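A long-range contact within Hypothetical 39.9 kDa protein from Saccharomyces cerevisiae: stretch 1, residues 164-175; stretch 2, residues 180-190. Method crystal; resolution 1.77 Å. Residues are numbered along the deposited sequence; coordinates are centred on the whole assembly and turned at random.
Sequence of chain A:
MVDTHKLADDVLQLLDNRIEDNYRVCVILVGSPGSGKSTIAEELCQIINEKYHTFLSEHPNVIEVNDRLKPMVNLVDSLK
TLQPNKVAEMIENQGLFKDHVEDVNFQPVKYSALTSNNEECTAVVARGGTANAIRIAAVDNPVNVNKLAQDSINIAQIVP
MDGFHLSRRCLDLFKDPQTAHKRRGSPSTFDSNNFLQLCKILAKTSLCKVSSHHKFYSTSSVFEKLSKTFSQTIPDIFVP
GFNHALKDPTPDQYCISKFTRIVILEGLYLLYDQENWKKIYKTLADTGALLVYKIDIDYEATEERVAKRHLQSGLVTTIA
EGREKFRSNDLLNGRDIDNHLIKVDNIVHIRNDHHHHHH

Stretch 1 (164-175) FHLSRRCLDLFK
Stretch 2, residues 180-190: AHKRRGSPSTF

After Phe164, residues His165 to Ser167 run extended (phi near -65°, psi 135 to 159°); a short helix begins at Arg168, and the stretch leaves by a type I turn, Leu171 to Phe174. Stretch 2 has a type I turn, His181 to Arg184, overlapping a type II turn, Arg183 to Ser186. The backbones meet at one bridge, His165 with Phe190 (CA–CA 4.2 Å), where Leu166 N donates to Thr189 O at 2.9 Å, nearly linear at 169°. Phe164 O lies 3.3 Å from Phe190 CA, a CA-H...O contact.

His165 (t, chi2 73°) turns its ring edge onto the face of Phe190 (m, chi2 -94°), centroids 4.5 Å apart and planes at 88°, with His165 ND1 over the face, 3.3 Å from Phe190 CZ. Leu166 (m, t) points toward stretch 2, its CG 3.7 Å from Phe190 C, while its carbonyl O accepts from NH2 of the extended Arg184 (t, t, t) at 3.0 Å. Ser167 (p) caps the helix, its OG accepting from Cys170 N at 3.0 Å. Arg168 (m, t, m) lays CG over one guanidinium face of Arg184; its O accepts a weak bond from His181 NE2 (His181 m, chi2 75°) at 3.4 Å.

Leu171 (m, t) points toward stretch 2: its CB makes a CH-pi contact over the His181 ring, 3.7 Å from the centroid, and its CD2 lies 4.2 Å from Ala180 CB. Asp172 (m, chi2 -44°) brings OD1 to 2.9 Å from His181 NE2. Phe174 (chi1 -95°, chi2 48°) closes the contact, CD2 3.6 Å from the compact Ala180 CB.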

# COMPACT_ATOMS: atom_id res chain seq x y z
N PHE A 164 -6.72 -0.46 -3.89
CA PHE A 164 -7.72 -1.09 -3.05
C PHE A 164 -9.04 -0.33 -3.04
O PHE A 164 -9.94 -0.63 -2.25
CB PHE A 164 -7.15 -1.26 -1.64
CG PHE A 164 -6.12 -2.34 -1.56
CD1 PHE A 164 -6.49 -3.64 -1.21
CD2 PHE A 164 -4.80 -2.09 -1.91
CE1 PHE A 164 -5.56 -4.68 -1.22
CE2 PHE A 164 -3.86 -3.12 -1.92
CZ PHE A 164 -4.24 -4.42 -1.58
N HIS A 165 -9.15 0.64 -3.93
CA HIS A 165 -10.37 1.40 -4.05
C HIS A 165 -11.43 0.41 -4.54
O HIS A 165 -11.16 -0.40 -5.43
CB HIS A 165 -10.19 2.52 -5.09
CG HIS A 165 -11.15 3.65 -4.93
ND1 HIS A 165 -11.04 4.58 -3.92
CD2 HIS A 165 -12.23 4.01 -5.66
CE1 HIS A 165 -12.02 5.45 -4.02
NE2 HIS A 165 -12.76 5.13 -5.07
N LEU A 166 -12.61 0.43 -3.95
CA LEU A 166 -13.66 -0.48 -4.39
C LEU A 166 -14.04 -0.12 -5.82
O LEU A 166 -14.02 1.06 -6.19
CB LEU A 166 -14.87 -0.38 -3.47
CG LEU A 166 -14.61 -0.87 -2.04
CD1 LEU A 166 -15.82 -0.56 -1.15
CD2 LEU A 166 -14.31 -2.36 -2.07
N SER A 167 -14.36 -1.12 -6.62
CA SER A 167 -14.73 -0.88 -8.01
C SER A 167 -16.04 -0.12 -8.10
O SER A 167 -16.84 -0.13 -7.16
CB SER A 167 -14.86 -2.20 -8.78
OG SER A 167 -15.98 -2.94 -8.33
N ARG A 168 -16.26 0.53 -9.23
CA ARG A 168 -17.48 1.28 -9.44
C ARG A 168 -18.70 0.37 -9.37
O ARG A 168 -19.74 0.75 -8.84
CB ARG A 168 -17.42 2.01 -10.78
CG ARG A 168 -16.36 3.10 -10.83
CD ARG A 168 -16.30 3.76 -12.20
NE ARG A 168 -16.08 2.78 -13.26
CZ ARG A 168 -16.90 2.60 -14.30
NH1 ARG A 168 -16.62 1.69 -15.21
NH2 ARG A 168 -18.00 3.34 -14.41
N ARG A 169 -18.57 -0.85 -9.91
CA ARG A 169 -19.68 -1.79 -9.88
C ARG A 169 -19.92 -2.25 -8.45
O ARG A 169 -21.04 -2.61 -8.08
CB ARG A 169 -19.39 -3.01 -10.77
CG ARG A 169 -20.51 -4.04 -10.75
CD ARG A 169 -20.31 -5.16 -11.77
NE ARG A 169 -20.52 -4.72 -13.15
CZ ARG A 169 -19.60 -4.08 -13.88
NH1 ARG A 169 -18.40 -3.82 -13.38
NH2 ARG A 169 -19.89 -3.72 -15.12
N CYS A 170 -18.86 -2.25 -7.65
CA CYS A 170 -18.97 -2.65 -6.25
C CYS A 170 -19.76 -1.56 -5.52
O CYS A 170 -20.64 -1.85 -4.71
CB CYS A 170 -17.57 -2.80 -5.65
SG CYS A 170 -17.52 -3.62 -4.06
N LEU A 171 -19.45 -0.31 -5.81
CA LEU A 171 -20.13 0.81 -5.17
C LEU A 171 -21.62 0.83 -5.54
O LEU A 171 -22.43 1.38 -4.80
CB LEU A 171 -19.47 2.13 -5.56
CG LEU A 171 -18.00 2.30 -5.14
CD1 LEU A 171 -17.50 3.66 -5.60
CD2 LEU A 171 -17.86 2.17 -3.63
N ASP A 172 -21.97 0.23 -6.67
CA ASP A 172 -23.37 0.19 -7.11
C ASP A 172 -24.19 -0.74 -6.23
O ASP A 172 -25.42 -0.72 -6.27
CB ASP A 172 -23.47 -0.29 -8.56
CG ASP A 172 -22.85 0.68 -9.55
OD1 ASP A 172 -23.08 1.90 -9.41
OD2 ASP A 172 -22.15 0.22 -10.47
N LEU A 173 -23.51 -1.57 -5.45
CA LEU A 173 -24.18 -2.52 -4.58
C LEU A 173 -24.38 -1.98 -3.17
O LEU A 173 -25.01 -2.63 -2.34
CB LEU A 173 -23.38 -3.83 -4.53
CG LEU A 173 -23.21 -4.54 -5.87
CD1 LEU A 173 -22.28 -5.73 -5.70
CD2 LEU A 173 -24.57 -4.98 -6.39
N PHE A 174 -23.84 -0.80 -2.90
CA PHE A 174 -23.99 -0.18 -1.58
C PHE A 174 -25.48 0.00 -1.30
O PHE A 174 -26.26 0.25 -2.22
CB PHE A 174 -23.28 1.17 -1.53
CG PHE A 174 -21.88 1.10 -0.99
CD1 PHE A 174 -20.98 0.16 -1.45
CD2 PHE A 174 -21.47 2.01 -0.01
CE1 PHE A 174 -19.67 0.11 -0.95
CE2 PHE A 174 -20.17 1.97 0.49
CZ PHE A 174 -19.27 1.02 0.02
N LYS A 175 -25.86 -0.11 -0.03
CA LYS A 175 -27.26 0.06 0.34
C LYS A 175 -27.77 1.39 -0.21
O LYS A 175 -28.97 1.55 -0.46
CB LYS A 175 -27.42 0.02 1.86
CG LYS A 175 -28.86 0.03 2.34
CD LYS A 175 -29.63 -1.18 1.81
CE LYS A 175 -31.10 -1.11 2.20
NZ LYS A 175 -31.88 -2.25 1.64
N ALA A 180 -21.50 6.95 -1.76
CA ALA A 180 -20.42 6.04 -2.13
C ALA A 180 -19.72 6.59 -3.37
O ALA A 180 -18.51 6.85 -3.34
CB ALA A 180 -20.97 4.64 -2.41
N HIS A 181 -20.46 6.75 -4.47
CA HIS A 181 -19.88 7.30 -5.69
C HIS A 181 -19.64 8.78 -5.46
O HIS A 181 -18.58 9.31 -5.77
CB HIS A 181 -20.84 7.15 -6.88
CG HIS A 181 -21.04 5.73 -7.32
ND1 HIS A 181 -21.82 4.83 -6.62
CD2 HIS A 181 -20.59 5.07 -8.41
CE1 HIS A 181 -21.83 3.67 -7.26
NE2 HIS A 181 -21.09 3.79 -8.35
N LYS A 182 -20.66 9.44 -4.90
CA LYS A 182 -20.60 10.86 -4.60
C LYS A 182 -19.48 11.12 -3.60
O LYS A 182 -18.83 12.17 -3.64
CB LYS A 182 -21.95 11.32 -4.02
CG LYS A 182 -22.05 12.80 -3.65
CD LYS A 182 -21.41 13.09 -2.30
CE LYS A 182 -21.58 14.55 -1.90
NZ LYS A 182 -23.02 14.92 -1.73
N ARG A 183 -19.25 10.16 -2.71
CA ARG A 183 -18.21 10.29 -1.70
C ARG A 183 -17.11 9.27 -1.93
O ARG A 183 -16.47 8.80 -0.99
CB ARG A 183 -18.82 10.11 -0.31
CG ARG A 183 -17.85 10.42 0.83
CD ARG A 183 -18.51 10.29 2.19
NE ARG A 183 -17.53 10.40 3.27
CZ ARG A 183 -17.83 10.31 4.56
NH1 ARG A 183 -19.08 10.11 4.94
NH2 ARG A 183 -16.87 10.41 5.47
N ARG A 184 -16.87 8.92 -3.19
CA ARG A 184 -15.83 7.96 -3.52
C ARG A 184 -14.51 8.58 -3.08
O ARG A 184 -14.18 9.70 -3.48
CB ARG A 184 -15.80 7.67 -5.02
CG ARG A 184 -15.26 6.28 -5.35
CD ARG A 184 -15.07 6.04 -6.85
NE ARG A 184 -14.58 4.69 -7.10
CZ ARG A 184 -14.08 4.26 -8.26
NH1 ARG A 184 -14.00 5.09 -9.29
NH2 ARG A 184 -13.65 3.01 -8.38
N GLY A 185 -13.77 7.86 -2.25
CA GLY A 185 -12.51 8.36 -1.75
C GLY A 185 -12.56 8.41 -0.24
O GLY A 185 -11.56 8.67 0.42
N SER A 186 -13.74 8.16 0.32
CA SER A 186 -13.90 8.15 1.77
C SER A 186 -13.33 6.82 2.24
O SER A 186 -13.15 5.90 1.44
CB SER A 186 -15.38 8.23 2.16
OG SER A 186 -16.06 7.04 1.82
N PRO A 187 -13.03 6.70 3.54
CA PRO A 187 -12.48 5.46 4.10
C PRO A 187 -13.34 4.24 3.78
O PRO A 187 -12.81 3.14 3.61
CB PRO A 187 -12.43 5.75 5.60
CG PRO A 187 -12.20 7.23 5.64
CD PRO A 187 -13.13 7.74 4.58
N SER A 188 -14.65 4.43 3.70
CA SER A 188 -15.56 3.33 3.43
C SER A 188 -15.66 2.90 1.97
O SER A 188 -16.38 1.95 1.66
CB SER A 188 -16.97 3.68 3.95
OG SER A 188 -17.51 4.77 3.24
N THR A 189 -14.93 3.57 1.08
CA THR A 189 -14.97 3.21 -0.33
C THR A 189 -13.72 2.46 -0.79
O THR A 189 -13.42 2.40 -1.98
CB THR A 189 -15.19 4.45 -1.25
OG1 THR A 189 -14.14 5.40 -1.05
CG2 THR A 189 -16.53 5.10 -0.96
N PHE A 190 -13.00 1.87 0.16
CA PHE A 190 -11.79 1.09 -0.11
C PHE A 190 -11.98 -0.27 0.55
O PHE A 190 -12.65 -0.37 1.58
CB PHE A 190 -10.56 1.73 0.52
CG PHE A 190 -10.09 2.98 -0.16
CD1 PHE A 190 -9.10 2.92 -1.14
CD2 PHE A 190 -10.61 4.22 0.19
CE1 PHE A 190 -8.63 4.08 -1.74
CE2 PHE A 190 -10.15 5.38 -0.40
CZ PHE A 190 -9.16 5.32 -1.37